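Local structure of lipolytic enzyme (Clostridium thermocellum, 2VPT) at residues T5-P10 and D43-Q48; M9-S14 and V87-G92; S26-L31 and S53-K58; Y32-Q37 and I187-Y192; T81-V86 and T116-V121. The protein acts as a cellulosomal family 3 carbohydrate esterase, a calcium-binding SGNH-type hydrolase of the acetylxylan esterase class, present here as its catalytic domain. All coordinates share one frame; numbering follows the deposited sequence. Where two conformers were deposited one is given.

Contact 1: residues T5-P10 and D43-Q48. With CA (calcium ion), chain B.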
# COMPACT_ATOMS: atom_id res chain seq x y z
N THR A 5 -23.58 12.45 -3.77
CA THR A 5 -22.26 11.84 -3.55
C THR A 5 -21.78 11.22 -4.86
O THR A 5 -22.53 10.48 -5.50
CB THR A 5 -22.27 10.75 -2.46
OG1 THR A 5 -22.57 11.36 -1.19
CG2 THR A 5 -20.92 10.06 -2.35
N ILE A 6 -20.55 11.57 -5.24
CA ILE A 6 -19.90 11.07 -6.45
C ILE A 6 -18.92 9.95 -6.08
O ILE A 6 -18.01 10.18 -5.29
CB ILE A 6 -19.09 12.19 -7.16
CG1 ILE A 6 -19.93 13.47 -7.33
CG2 ILE A 6 -18.57 11.71 -8.53
CD1 ILE A 6 -19.18 14.59 -7.96
N LYS A 7 -19.13 8.75 -6.62
CA LYS A 7 -18.20 7.63 -6.43
C LYS A 7 -17.13 7.70 -7.51
O LYS A 7 -17.43 7.68 -8.71
CB LYS A 7 -18.92 6.29 -6.52
CG LYS A 7 -19.84 6.01 -5.34
CD LYS A 7 -20.51 4.65 -5.45
CE LYS A 7 -21.27 4.30 -4.18
NZ LYS A 7 -21.84 2.91 -4.21
N ILE A 8 -15.88 7.82 -7.08
CA ILE A 8 -14.74 7.94 -7.96
C ILE A 8 -13.80 6.77 -7.70
O ILE A 8 -13.42 6.54 -6.56
CB ILE A 8 -13.96 9.25 -7.73
CG1 ILE A 8 -14.87 10.48 -7.92
CG2 ILE A 8 -12.76 9.29 -8.68
CD1 ILE A 8 -14.21 11.83 -7.62
N MSE A 9 -13.44 6.03 -8.75
CA MSE A 9 -12.51 4.93 -8.63
C MSE A 9 -11.15 5.32 -9.20
O MSE A 9 -11.00 5.42 -10.42
CB MSE A 9 -13.02 3.70 -9.36
CG MSE A 9 -12.14 2.48 -9.11
SE MSE A 9 -12.71 0.93 -10.08
CE MSE A 9 -13.53 0.65 -9.29
N PRO A 10 -10.16 5.52 -8.33
CA PRO A 10 -8.79 5.73 -8.83
C PRO A 10 -8.17 4.41 -9.26
O PRO A 10 -8.01 3.52 -8.44
CB PRO A 10 -8.05 6.31 -7.61
CG PRO A 10 -9.11 6.64 -6.62
CD PRO A 10 -10.21 5.65 -6.86
N ASP A 43 -16.87 9.89 -2.59
CA ASP A 43 -16.60 8.55 -2.10
C ASP A 43 -15.58 7.92 -3.06
O ASP A 43 -15.91 7.56 -4.18
CB ASP A 43 -17.90 7.74 -2.06
CG ASP A 43 -17.74 6.37 -1.45
OD1 ASP A 43 -16.66 6.04 -0.92
OD2 ASP A 43 -18.73 5.60 -1.51
N PHE A 44 -14.33 7.83 -2.62
CA PHE A 44 -13.35 7.05 -3.36
C PHE A 44 -13.72 5.59 -3.19
O PHE A 44 -13.97 5.14 -2.07
CB PHE A 44 -11.93 7.30 -2.87
CG PHE A 44 -11.28 8.57 -3.38
CD1 PHE A 44 -11.39 8.96 -4.71
CD2 PHE A 44 -10.45 9.32 -2.55
CE1 PHE A 44 -10.75 10.10 -5.16
CE2 PHE A 44 -9.79 10.45 -3.02
CZ PHE A 44 -9.95 10.85 -4.32
N VAL A 45 -13.76 4.84 -4.28
CA VAL A 45 -14.10 3.44 -4.24
C VAL A 45 -13.02 2.55 -4.85
O VAL A 45 -12.27 2.95 -5.74
CB VAL A 45 -15.49 3.18 -4.90
CG1 VAL A 45 -16.59 3.96 -4.18
CG2 VAL A 45 -15.48 3.51 -6.40
N GLY A 46 -12.99 1.31 -4.39
CA GLY A 46 -12.00 0.33 -4.81
C GLY A 46 -11.70 -0.62 -3.67
O GLY A 46 -12.03 -0.33 -2.52
N SER A 47 -11.13 -1.78 -3.96
CA SER A 47 -10.91 -2.75 -2.89
C SER A 47 -9.60 -2.54 -2.14
O SER A 47 -9.49 -2.96 -0.98
CB SER A 47 -11.05 -4.19 -3.38
OG SER A 47 -12.38 -4.42 -3.82
N GLN A 48 -8.62 -1.86 -2.75
CA GLN A 48 -7.37 -1.56 -2.03
C GLN A 48 -7.68 -0.54 -0.96
O GLN A 48 -8.66 0.20 -1.07
CB GLN A 48 -6.34 -0.95 -2.96
CG GLN A 48 -5.97 -1.79 -4.18
CD GLN A 48 -4.97 -2.84 -3.88
OE1 GLN A 48 -5.28 -3.84 -3.22
NE2 GLN A 48 -3.74 -2.63 -4.34
CA CA B . -14.74 5.09 0.07
O HOH W 1 -15.39 5.22 2.29
O HOH W 2 -15.97 3.06 -0.26
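The I8 and F44 side chains run alongside each other in the same direction, with I8 CB 4.0 Å from F44 CD1. The carbonyl oxygen of I8 sits in the plane of the F44 ring, at its edge. P10 crosses the phenyl side chain at about a right angle, P10 CG resting 3.8 Å from F44 CD1. On the other face, K7 runs extended alongside D43, but K7 NZ stays 4.9 Å from D43 OD2, too far for contact though the opposite charges probably attract. The backbones are stitched by D43 N to I6 O, I8 N to D43 O and V45 N to I8 O, each 2.9 Å. V45 O, buried 3.4 Å from M9 CG, has no hydrogen-bonding partner. D43 holds CG anti to the backbone N (chi1 -175°), and its OD1 lies 2.4 Å from the calcium ion, which F44 O also binds. D57 and D59 complete the protein ligands of this calcium site, at the C-terminal end of strand 41-44, a parallel partner of strand 5-12 in the SGNH hydrolase fold.

Contact 2: residues M9-S14 and V87-G92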
# COMPACT_ATOMS: atom_id res chain seq x y z
N MSE A 9 -13.44 6.03 -8.75
CA MSE A 9 -12.51 4.93 -8.63
C MSE A 9 -11.15 5.32 -9.20
O MSE A 9 -11.00 5.42 -10.42
CB MSE A 9 -13.02 3.70 -9.36
CG MSE A 9 -12.14 2.48 -9.11
SE MSE A 9 -12.71 0.93 -10.08
CE MSE A 9 -13.53 0.65 -9.29
N PRO A 10 -10.16 5.52 -8.33
CA PRO A 10 -8.79 5.73 -8.83
C PRO A 10 -8.17 4.41 -9.26
O PRO A 10 -8.01 3.52 -8.44
CB PRO A 10 -8.05 6.31 -7.61
CG PRO A 10 -9.11 6.64 -6.62
CD PRO A 10 -10.21 5.65 -6.86
N VAL A 11 -7.84 4.29 -10.54
CA VAL A 11 -7.30 3.07 -11.12
C VAL A 11 -5.89 3.38 -11.63
O VAL A 11 -5.70 4.31 -12.41
CB VAL A 11 -8.15 2.56 -12.29
CG1 VAL A 11 -7.52 1.33 -12.92
CG2 VAL A 11 -9.54 2.26 -11.83
N GLY A 12 -4.90 2.60 -11.22
CA GLY A 12 -3.57 2.84 -11.73
C GLY A 12 -2.54 1.90 -11.17
O GLY A 12 -2.86 0.78 -10.73
N ASP A 13 -1.30 2.38 -11.20
CA ASP A 13 -0.12 1.62 -10.82
C ASP A 13 0.45 2.16 -9.51
O ASP A 13 -0.31 2.61 -8.66
CB ASP A 13 0.88 1.59 -12.00
CG ASP A 13 1.27 2.96 -12.49
OD1 ASP A 13 1.24 3.95 -11.71
OD2 ASP A 13 1.62 3.07 -13.70
N SER A 14 1.76 2.12 -9.30
CA SER A 14 2.30 2.58 -8.03
C SER A 14 2.09 4.07 -7.81
O SER A 14 2.19 4.52 -6.68
CB SER A 14 3.76 2.24 -7.85
OG SER A 14 4.49 2.65 -8.95
N VAL A 87 -14.12 7.36 -13.18
CA VAL A 87 -12.87 6.63 -13.07
C VAL A 87 -11.73 7.59 -13.37
O VAL A 87 -11.78 8.33 -14.35
CB VAL A 87 -12.83 5.43 -14.06
CG1 VAL A 87 -11.44 4.80 -14.11
CG2 VAL A 87 -13.89 4.43 -13.68
N PHE A 88 -10.71 7.58 -12.51
CA PHE A 88 -9.48 8.31 -12.71
C PHE A 88 -8.44 7.28 -13.11
O PHE A 88 -7.92 6.55 -12.26
CB PHE A 88 -9.00 8.99 -11.41
CG PHE A 88 -9.79 10.19 -10.96
CD1 PHE A 88 -10.70 10.85 -11.76
CD2 PHE A 88 -9.56 10.67 -9.68
CE1 PHE A 88 -11.37 11.99 -11.27
CE2 PHE A 88 -10.24 11.80 -9.20
CZ PHE A 88 -11.12 12.45 -10.00
N LEU A 89 -8.12 7.21 -14.40
CA LEU A 89 -7.21 6.18 -14.92
C LEU A 89 -5.83 6.77 -15.16
O LEU A 89 -5.67 7.77 -15.86
CB LEU A 89 -7.79 5.60 -16.22
CG LEU A 89 -6.98 4.49 -16.88
CD1 LEU A 89 -6.92 3.26 -15.98
CD2 LEU A 89 -7.54 4.13 -18.23
N TRP A 90 -4.81 6.14 -14.60
CA TRP A 90 -3.44 6.60 -14.72
C TRP A 90 -2.57 5.36 -14.85
O TRP A 90 -2.23 4.72 -13.84
CB TRP A 90 -3.06 7.47 -13.51
CG TRP A 90 -1.72 8.11 -13.61
CD1 TRP A 90 -0.90 8.16 -14.70
CD2 TRP A 90 -1.02 8.80 -12.57
NE1 TRP A 90 0.26 8.82 -14.40
CE2 TRP A 90 0.20 9.25 -13.10
CE3 TRP A 90 -1.31 9.10 -11.24
CZ2 TRP A 90 1.12 9.96 -12.35
CZ3 TRP A 90 -0.39 9.82 -10.50
CH2 TRP A 90 0.80 10.24 -11.05
N ILE A 91 -2.23 5.01 -16.09
CA ILE A 91 -1.65 3.69 -16.35
C ILE A 91 -0.81 3.69 -17.62
O ILE A 91 -0.99 4.52 -18.51
CB ILE A 91 -2.79 2.65 -16.44
CG1 ILE A 91 -2.32 1.21 -16.20
CG2 ILE A 91 -3.56 2.79 -17.73
CD1 ILE A 91 -1.84 0.92 -14.79
N GLY A 92 0.15 2.76 -17.66
CA GLY A 92 0.95 2.49 -18.87
C GLY A 92 2.42 2.73 -18.73
O GLY A 92 3.20 2.31 -19.58
O HOH W 3 -1.11 5.35 -11.53
O HOH W 4 1.50 1.18 -15.60
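V11 holds CG1 (chi1 177°), and L89 its CG (chi1 -179°), anti to the backbone N. The L89 chi2 of 65° then places CD1 3.7 Å from V11 CG1. They are cross-strand neighbours in the parallel core of the SGNH sheet, and V11 CG2 packs on V87 CG1 along the same face, which helices 68-82 and 104-117 cover. V11 N donates to F88 O at 2.8 Å; W90 N returns a bond to V11 O, and F88 N bonds M9 O. G12, D13 and S14 give the G-D-S sequence for which GDSL enzymes are named. G12, lacking a side chain, lets its CA approach W90 O to 3.1 Å. D13 N-caps the following helix through OD1 and C15 N, next to S14, whose OG bonds H178 in a geometry consistent with a Ser-His-Asp triad completed by D175. Two waters fill in where the chains diverge. Water 3, over one face of the W90 ring, donates to W90 O and accepts from D13 N. Water 4 accepts from G92 N at 2.9 Å and donates to D13 OD2 at 2.7 Å, the oxygen that Y128 OH also meets.

Contact 3: residues S26-L31 and S53-K58. With CA (calcium ion), chain B.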
# COMPACT_ATOMS: atom_id res chain seq x y z
N SER A 26 -0.76 8.71 -2.20
CA SER A 26 -0.70 9.19 -3.56
C SER A 26 -1.25 10.62 -3.64
O SER A 26 -1.06 11.42 -2.71
CB SER A 26 -1.47 8.18 -4.45
OG SER A 26 -1.59 8.58 -5.80
N TYR A 27 -1.89 10.95 -4.75
CA TYR A 27 -2.55 12.23 -4.91
C TYR A 27 -3.90 12.25 -4.20
O TYR A 27 -4.57 13.29 -4.18
CB TYR A 27 -2.74 12.54 -6.41
CG TYR A 27 -3.68 11.60 -7.14
CD1 TYR A 27 -5.04 11.84 -7.17
CD2 TYR A 27 -3.20 10.47 -7.80
CE1 TYR A 27 -5.91 10.99 -7.81
CE2 TYR A 27 -4.07 9.60 -8.45
CZ TYR A 27 -5.43 9.86 -8.45
OH TYR A 27 -6.34 9.05 -9.09
N ARG A 28 -4.34 11.10 -3.70
CA ARG A 28 -5.69 10.98 -3.12
C ARG A 28 -5.85 11.81 -1.86
O ARG A 28 -6.90 12.40 -1.63
CB ARG A 28 -6.03 9.50 -2.88
CG ARG A 28 -6.18 8.73 -4.21
CD ARG A 28 -6.24 7.24 -4.04
NE ARG A 28 -4.96 6.63 -3.69
CZ ARG A 28 -4.60 6.17 -2.49
NH1 ARG A 28 -5.38 6.28 -1.41
NH2 ARG A 28 -3.41 5.63 -2.36
N THR A 29 -4.80 11.90 -1.05
CA THR A 29 -4.86 12.67 0.22
C THR A 29 -5.23 14.13 -0.07
O THR A 29 -6.21 14.66 0.45
CB THR A 29 -3.53 12.60 0.95
OG1 THR A 29 -3.18 11.22 1.11
CG2 THR A 29 -3.61 13.27 2.32
N GLU A 30 -4.44 14.78 -0.90
CA GLU A 30 -4.67 16.20 -1.19
C GLU A 30 -5.91 16.40 -2.06
O GLU A 30 -6.66 17.36 -1.88
CB GLU A 30 -3.43 16.83 -1.80
CG GLU A 30 -3.52 18.31 -2.15
CD GLU A 30 -3.68 19.21 -0.95
OE1 GLU A 30 -3.33 18.79 0.18
OE2 GLU A 30 -4.16 20.35 -1.14
N LEU A 31 -6.14 15.52 -3.03
CA LEU A 31 -7.29 15.73 -3.89
C LEU A 31 -8.59 15.58 -3.12
O LEU A 31 -9.54 16.34 -3.36
CB LEU A 31 -7.26 14.78 -5.10
CG LEU A 31 -8.37 15.00 -6.14
CD1 LEU A 31 -8.33 16.42 -6.71
CD2 LEU A 31 -8.22 13.99 -7.25
N SER A 53 -3.13 8.61 8.06
CA SER A 53 -4.27 8.77 8.96
C SER A 53 -5.18 9.94 8.58
O SER A 53 -6.38 9.89 8.80
CB SER A 53 -3.78 8.91 10.41
OG SER A 53 -3.56 7.63 10.97
N SER A 54 -4.58 10.97 7.98
CA SER A 54 -5.30 12.19 7.63
C SER A 54 -6.32 12.05 6.49
O SER A 54 -7.22 12.87 6.37
CB SER A 54 -4.34 13.32 7.29
OG SER A 54 -3.70 13.10 6.03
N LEU A 55 -6.16 11.01 5.66
CA LEU A 55 -7.06 10.82 4.54
C LEU A 55 -8.28 10.04 5.01
O LEU A 55 -8.14 8.88 5.41
CB LEU A 55 -6.32 10.04 3.43
CG LEU A 55 -7.16 9.55 2.24
CD1 LEU A 55 -7.97 10.68 1.61
CD2 LEU A 55 -6.24 8.86 1.20
N PRO A 56 -9.47 10.65 5.01
CA PRO A 56 -10.62 9.91 5.54
C PRO A 56 -11.06 8.70 4.72
O PRO A 56 -11.56 7.73 5.27
CB PRO A 56 -11.73 10.99 5.61
CG PRO A 56 -10.98 12.27 5.62
CD PRO A 56 -9.84 12.04 4.69
N ASP A 57 -10.86 8.78 3.42
CA ASP A 57 -11.34 7.76 2.50
C ASP A 57 -10.15 7.21 1.71
O ASP A 57 -9.64 7.84 0.78
CB ASP A 57 -12.39 8.34 1.56
CG ASP A 57 -13.14 7.28 0.79
OD1 ASP A 57 -12.58 6.16 0.65
OD2 ASP A 57 -14.28 7.53 0.31
N LYS A 58 -9.71 6.02 2.13
CA LYS A 58 -8.45 5.44 1.68
C LYS A 58 -8.65 4.36 0.61
O LYS A 58 -7.69 3.67 0.22
CB LYS A 58 -7.71 4.85 2.88
CG LYS A 58 -7.33 5.88 3.95
CD LYS A 58 -6.84 5.21 5.26
CE LYS A 58 -6.74 6.18 6.47
NZ LYS A 58 -8.05 6.62 6.96
CA CA B . -14.74 5.09 0.07
O HOH W 5 -8.30 6.79 -1.43
O HOH W 1 -15.39 5.22 2.29
O HOH W 2 -15.97 3.06 -0.26
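L55 wedges between R28 and T29, and this is the close-packed part of the contact. L55 CD1 lies 3.8 Å from R28 O, while L55 CD2 lies 3.8 Å from R28 NH1 and 3.9 Å from T29 OG1. The R28 and L55 side chains cross at about a right angle. The guanidinium is gripped by backbone carbonyls of three residues: NE by T16, NH2 by M24 and NH1 by S50. R28 thereby ties helix 28-37 to helix 14-17, to M24 and to the loop that leads into strand 59-62 of the SGNH α/β domain. Toward solvent the fit is sparser. T29 CG2 merely brushes the exposed S54 OG at 3.7 Å, and the K58 side chain starts away from the helix, its NZ bonding back to L55 O at 2.7 Å. A water links the two segments, accepting from R28 NH1 at 3.0 Å and donating to D57 O. D57 itself grasps the calcium ion with both carboxylate oxygens, OD1 and OD2, each 2.5 Å from the metal.

Contact 4: residues Y32-Q37 and I187-Y192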
# COMPACT_ATOMS: atom_id res chain seq x y z
N TYR A 32 -8.66 14.64 -2.18
CA TYR A 32 -9.85 14.49 -1.35
C TYR A 32 -10.13 15.79 -0.59
O TYR A 32 -11.30 16.21 -0.50
CB TYR A 32 -9.70 13.32 -0.38
CG TYR A 32 -10.99 12.96 0.32
CD1 TYR A 32 -11.94 12.17 -0.31
CD2 TYR A 32 -11.28 13.45 1.58
CE1 TYR A 32 -13.14 11.86 0.29
CE2 TYR A 32 -12.46 13.13 2.20
CZ TYR A 32 -13.39 12.35 1.56
OH TYR A 32 -14.59 12.01 2.15
N ARG A 33 -9.08 16.41 -0.08
CA ARG A 33 -9.21 17.71 0.60
C ARG A 33 -9.77 18.76 -0.34
O ARG A 33 -10.73 19.45 -0.01
CB ARG A 33 -7.86 18.20 1.12
CG ARG A 33 -7.30 17.41 2.28
CD ARG A 33 -6.12 18.08 2.93
NE ARG A 33 -6.53 19.29 3.65
CZ ARG A 33 -5.74 20.01 4.45
NH1 ARG A 33 -4.47 19.67 4.66
NH2 ARG A 33 -6.23 21.09 5.05
N LEU A 34 -9.16 18.89 -1.52
CA LEU A 34 -9.56 19.96 -2.44
C LEU A 34 -10.99 19.80 -2.89
O LEU A 34 -11.73 20.78 -2.96
CB LEU A 34 -8.63 20.00 -3.66
CG LEU A 34 -7.16 20.34 -3.43
CD1 LEU A 34 -6.30 20.08 -4.67
CD2 LEU A 34 -7.00 21.80 -2.95
N LEU A 35 -11.40 18.58 -3.20
CA LEU A 35 -12.74 18.33 -3.68
C LEU A 35 -13.77 18.56 -2.58
O LEU A 35 -14.85 19.11 -2.84
CB LEU A 35 -12.88 16.93 -4.26
CG LEU A 35 -12.09 16.66 -5.54
CD1 LEU A 35 -12.24 15.18 -5.90
CD2 LEU A 35 -12.53 17.56 -6.69
N THR A 36 -13.44 18.14 -1.37
CA THR A 36 -14.31 18.38 -0.22
C THR A 36 -14.43 19.88 0.07
O THR A 36 -15.53 20.38 0.26
CB THR A 36 -13.83 17.61 1.01
OG1 THR A 36 -13.81 16.21 0.71
CG2 THR A 36 -14.78 17.81 2.20
N GLN A 37 -13.31 20.59 0.06
CA GLN A 37 -13.33 22.05 0.24
C GLN A 37 -14.18 22.76 -0.81
O GLN A 37 -14.79 23.81 -0.53
CB GLN A 37 -11.92 22.62 0.24
CG GLN A 37 -11.13 22.26 1.47
CD GLN A 37 -9.73 22.83 1.45
OE1 GLN A 37 -9.24 23.35 2.47
NE2 GLN A 37 -9.07 22.75 0.31
N ILE A 187 0.51 17.05 -8.14
CA ILE A 187 -0.31 16.21 -9.01
C ILE A 187 -1.79 16.32 -8.66
O ILE A 187 -2.63 16.47 -9.53
CB ILE A 187 0.18 14.74 -8.92
CG1 ILE A 187 1.57 14.59 -9.58
CG2 ILE A 187 -0.84 13.76 -9.51
CD1 ILE A 187 1.59 14.76 -11.07
N ALA A 188 -2.11 16.31 -7.36
CA ALA A 188 -3.48 16.50 -6.92
C ALA A 188 -4.08 17.81 -7.45
O ALA A 188 -5.24 17.85 -7.85
CB ALA A 188 -3.55 16.50 -5.40
N ASN A 189 -3.28 18.87 -7.44
CA ASN A 189 -3.76 20.16 -7.95
C ASN A 189 -4.08 20.14 -9.42
O ASN A 189 -5.02 20.80 -9.86
CB ASN A 189 -2.83 21.28 -7.52
CG ASN A 189 -3.13 21.73 -6.09
OD1 ASN A 189 -2.58 21.21 -5.14
ND2 ASN A 189 -4.07 22.66 -5.95
N ILE A 190 -3.35 19.33 -10.20
CA ILE A 190 -3.61 19.21 -11.62
C ILE A 190 -4.87 18.35 -11.86
O ILE A 190 -5.71 18.70 -12.67
CB ILE A 190 -2.40 18.68 -12.39
CG1 ILE A 190 -1.19 19.61 -12.21
CG2 ILE A 190 -2.73 18.50 -13.87
CD1 ILE A 190 0.13 19.01 -12.62
N TRP A 191 -5.03 17.24 -11.13
CA TRP A 191 -6.29 16.53 -11.20
C TRP A 191 -7.46 17.48 -10.92
O TRP A 191 -8.48 17.44 -11.61
CB TRP A 191 -6.36 15.39 -10.18
CG TRP A 191 -5.60 14.12 -10.54
CD1 TRP A 191 -4.40 13.75 -10.04
CD2 TRP A 191 -5.99 13.08 -11.45
NE1 TRP A 191 -4.01 12.53 -10.57
CE2 TRP A 191 -4.98 12.10 -11.43
CE3 TRP A 191 -7.11 12.87 -12.26
CZ2 TRP A 191 -5.05 10.94 -12.21
CZ3 TRP A 191 -7.17 11.72 -13.04
CH2 TRP A 191 -6.15 10.77 -13.00
N TYR A 192 -7.34 18.29 -9.86
CA TYR A 192 -8.40 19.22 -9.52
C TYR A 192 -8.71 20.14 -10.70
O TYR A 192 -9.85 20.27 -11.10
CB TYR A 192 -8.03 20.01 -8.26
CG TYR A 192 -9.11 20.99 -7.83
CD1 TYR A 192 -10.08 20.62 -6.91
CD2 TYR A 192 -9.16 22.27 -8.35
CE1 TYR A 192 -11.06 21.51 -6.51
CE2 TYR A 192 -10.12 23.17 -7.95
CZ TYR A 192 -11.08 22.77 -7.04
OH TYR A 192 -12.05 23.68 -6.64
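L34 and L35 both press on the same ring atom of Y192: L34 CB comes to 3.6 Å from Y192 CD1, and L35 CD2 to 3.9 Å from it. Y192 holds CG anti to its backbone N (chi1 -179°), and CE1 of its ring lies 3.7 Å from L34 O. The L35 and Y192 side chains pass alongside with opposed directions. L34 reaches on with CD1, lodging 4.0 Å from A188 O and crossing the N189 side chain at about a right angle, N189 CG 3.8 Å away. Further out, L31 and A38 also touch Y192, and I196 and L199 touch L35. One residue along, W191 turns its side chain inward to stack with Y27 and F88. The axes of the two helical segments approach to 9.9 Å, with 38° between their N-to-C directions, and side-chain contacts of a largely apolar kind join them. This is helix-on-helix packing in one outer layer of an α/β/α sandwich, helices 28-37 and 181-203 lying on the sheet face that bears F88.

Contact 5: residues T81-V86 and T116-V121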
# COMPACT_ATOMS: atom_id res chain seq x y z
N THR A 81 -18.25 -4.40 -9.20
CA THR A 81 -18.27 -4.44 -7.75
C THR A 81 -18.53 -3.06 -7.15
O THR A 81 -19.35 -2.91 -6.24
CB THR A 81 -16.96 -5.00 -7.19
OG1 THR A 81 -16.82 -6.37 -7.59
CG2 THR A 81 -16.91 -4.91 -5.67
N HIS A 82 -17.86 -2.04 -7.68
CA HIS A 82 -17.87 -0.71 -7.04
C HIS A 82 -18.77 0.31 -7.72
O HIS A 82 -19.09 1.33 -7.11
CB HIS A 82 -16.44 -0.19 -6.93
CG HIS A 82 -15.57 -1.06 -6.09
ND1 HIS A 82 -15.73 -1.18 -4.73
CD2 HIS A 82 -14.56 -1.90 -6.43
CE1 HIS A 82 -14.84 -2.04 -4.26
NE2 HIS A 82 -14.12 -2.50 -5.27
N ASN A 83 -19.16 0.03 -8.96
CA ASN A 83 -20.09 0.87 -9.71
C ASN A 83 -19.80 2.37 -9.59
O ASN A 83 -20.65 3.16 -9.22
CB ASN A 83 -21.55 0.56 -9.34
CG ASN A 83 -22.54 1.12 -10.32
OD1 ASN A 83 -22.27 1.22 -11.52
ND2 ASN A 83 -23.71 1.50 -9.82
N PRO A 84 -18.58 2.78 -9.94
CA PRO A 84 -18.24 4.18 -9.81
C PRO A 84 -18.95 5.07 -10.82
O PRO A 84 -19.28 4.62 -11.91
CB PRO A 84 -16.74 4.19 -10.11
CG PRO A 84 -16.55 3.03 -11.01
CD PRO A 84 -17.48 1.99 -10.52
N ASP A 85 -19.15 6.33 -10.45
CA ASP A 85 -19.65 7.35 -11.38
C ASP A 85 -18.53 7.86 -12.28
O ASP A 85 -18.76 8.23 -13.44
CB ASP A 85 -20.26 8.50 -10.59
CG ASP A 85 -21.38 8.05 -9.70
OD1 ASP A 85 -22.35 7.47 -10.23
OD2 ASP A 85 -21.31 8.26 -8.47
N VAL A 86 -17.30 7.86 -11.76
CA VAL A 86 -16.15 8.45 -12.40
C VAL A 86 -14.97 7.51 -12.16
O VAL A 86 -14.83 6.93 -11.07
CB VAL A 86 -15.81 9.83 -11.78
CG1 VAL A 86 -14.57 10.45 -12.40
CG2 VAL A 86 -16.99 10.80 -11.92
N THR A 116 -17.59 -0.10 -22.45
CA THR A 116 -18.39 -1.28 -22.79
C THR A 116 -19.08 -1.82 -21.54
O THR A 116 -20.26 -2.13 -21.56
CB THR A 116 -17.53 -2.37 -23.48
OG1 THR A 116 -16.97 -1.84 -24.69
CG2 THR A 116 -18.36 -3.61 -23.80
N VAL A 117 -18.34 -1.90 -20.43
CA VAL A 117 -18.88 -2.40 -19.17
C VAL A 117 -19.76 -1.38 -18.45
O VAL A 117 -20.78 -1.75 -17.87
CB VAL A 117 -17.73 -2.83 -18.22
CG1 VAL A 117 -18.29 -3.26 -16.87
CG2 VAL A 117 -16.89 -3.93 -18.86
N LYS A 118 -19.36 -0.11 -18.47
CA LYS A 118 -20.12 0.97 -17.82
C LYS A 118 -20.33 2.15 -18.76
O LYS A 118 -19.62 3.15 -18.72
CB LYS A 118 -19.41 1.40 -16.52
CG LYS A 118 -19.41 0.31 -15.44
CD LYS A 118 -20.82 -0.02 -14.95
CE LYS A 118 -20.81 -0.95 -13.75
NZ LYS A 118 -22.19 -1.24 -13.27
N PRO A 119 -21.32 2.02 -19.67
CA PRO A 119 -21.54 3.03 -20.71
C PRO A 119 -21.77 4.46 -20.23
O PRO A 119 -21.46 5.40 -20.97
CB PRO A 119 -22.79 2.53 -21.43
CG PRO A 119 -22.89 1.13 -21.13
CD PRO A 119 -22.23 0.88 -19.81
N ASN A 120 -22.27 4.62 -19.00
CA ASN A 120 -22.59 5.94 -18.46
C ASN A 120 -21.50 6.56 -17.59
O ASN A 120 -21.68 7.65 -17.03
CB ASN A 120 -23.91 5.88 -17.69
CG ASN A 120 -25.10 5.62 -18.61
OD1 ASN A 120 -25.11 6.05 -19.76
ND2 ASN A 120 -26.07 4.89 -18.11
N VAL A 121 -20.36 5.88 -17.48
CA VAL A 121 -19.28 6.37 -16.64
C VAL A 121 -18.62 7.59 -17.28
O VAL A 121 -18.67 7.80 -18.49
CB VAL A 121 -18.24 5.25 -16.37
CG1 VAL A 121 -17.26 5.09 -17.54
CG2 VAL A 121 -17.49 5.52 -15.08
O HOH W 6 -21.01 9.41 -14.46
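Two helix-to-strand turns of the β-α-β framework meet where N83 and K118, the first residues past helices 68-82 and 104-117, join side chains. Both chains then run on into adjacent parallel strands, 86-90 and 122-126, of the Rossmann-like SGNH sheet. K118 NZ donates to N83 OD1 at 3.0 Å. The lysine chain bends at chi2 (-65°), setting CD to one side, and continues extended to the amine; the two side chains cross at about a right angle. NZ approaches from above the amide plane, 56° out of it, while K118 CE lies 3.4 Å from the same oxygen. N83 leaves the helix with positive phi. This polar clasp lies at the surface; farther in, a valine methyl lies against backbone carbonyls. V121 CG2, anti to its backbone N, packs on the backbone leading into strand 86-90: it touches D85 O at 3.4 Å and P84 O at 3.8 Å. A type I β turn from K118 to V121 sets the valine here, V121 N bonding K118 O at 3.1 Å. The D85 side chain starts away from the turn, and its OD2 accepts from K7 N on strand 5-12. The D85 carbonyl faces the turn, where a water donates to D85 O at 2.7 Å and to N120 O at 3.2 Å.

Contact 2 lies near the chain's centre and is buried throughout; contact 1 shares M9 and P10 with it, so strand 5-12 is paired along both edges. Contacts 3, 4 and 5 are only partly buried, and lie farther from the centre than contact 2. Contacts 3 and 4 both use helix 28-37: the first meets a loop through arginine, leucine and water, the second a helix through leucines and a tyrosine. They also touch through L31 and A188. The calcium ion joins contacts 1 and 3. Contact 5 does not touch contacts 3 or 4, but bonds to contact 1 through K7 O and D85 N. Backbone bonds across the segments occur in contacts 1 and 2; contacts 3, 4 and 5 rely on side chains, with waters in 3 and 5.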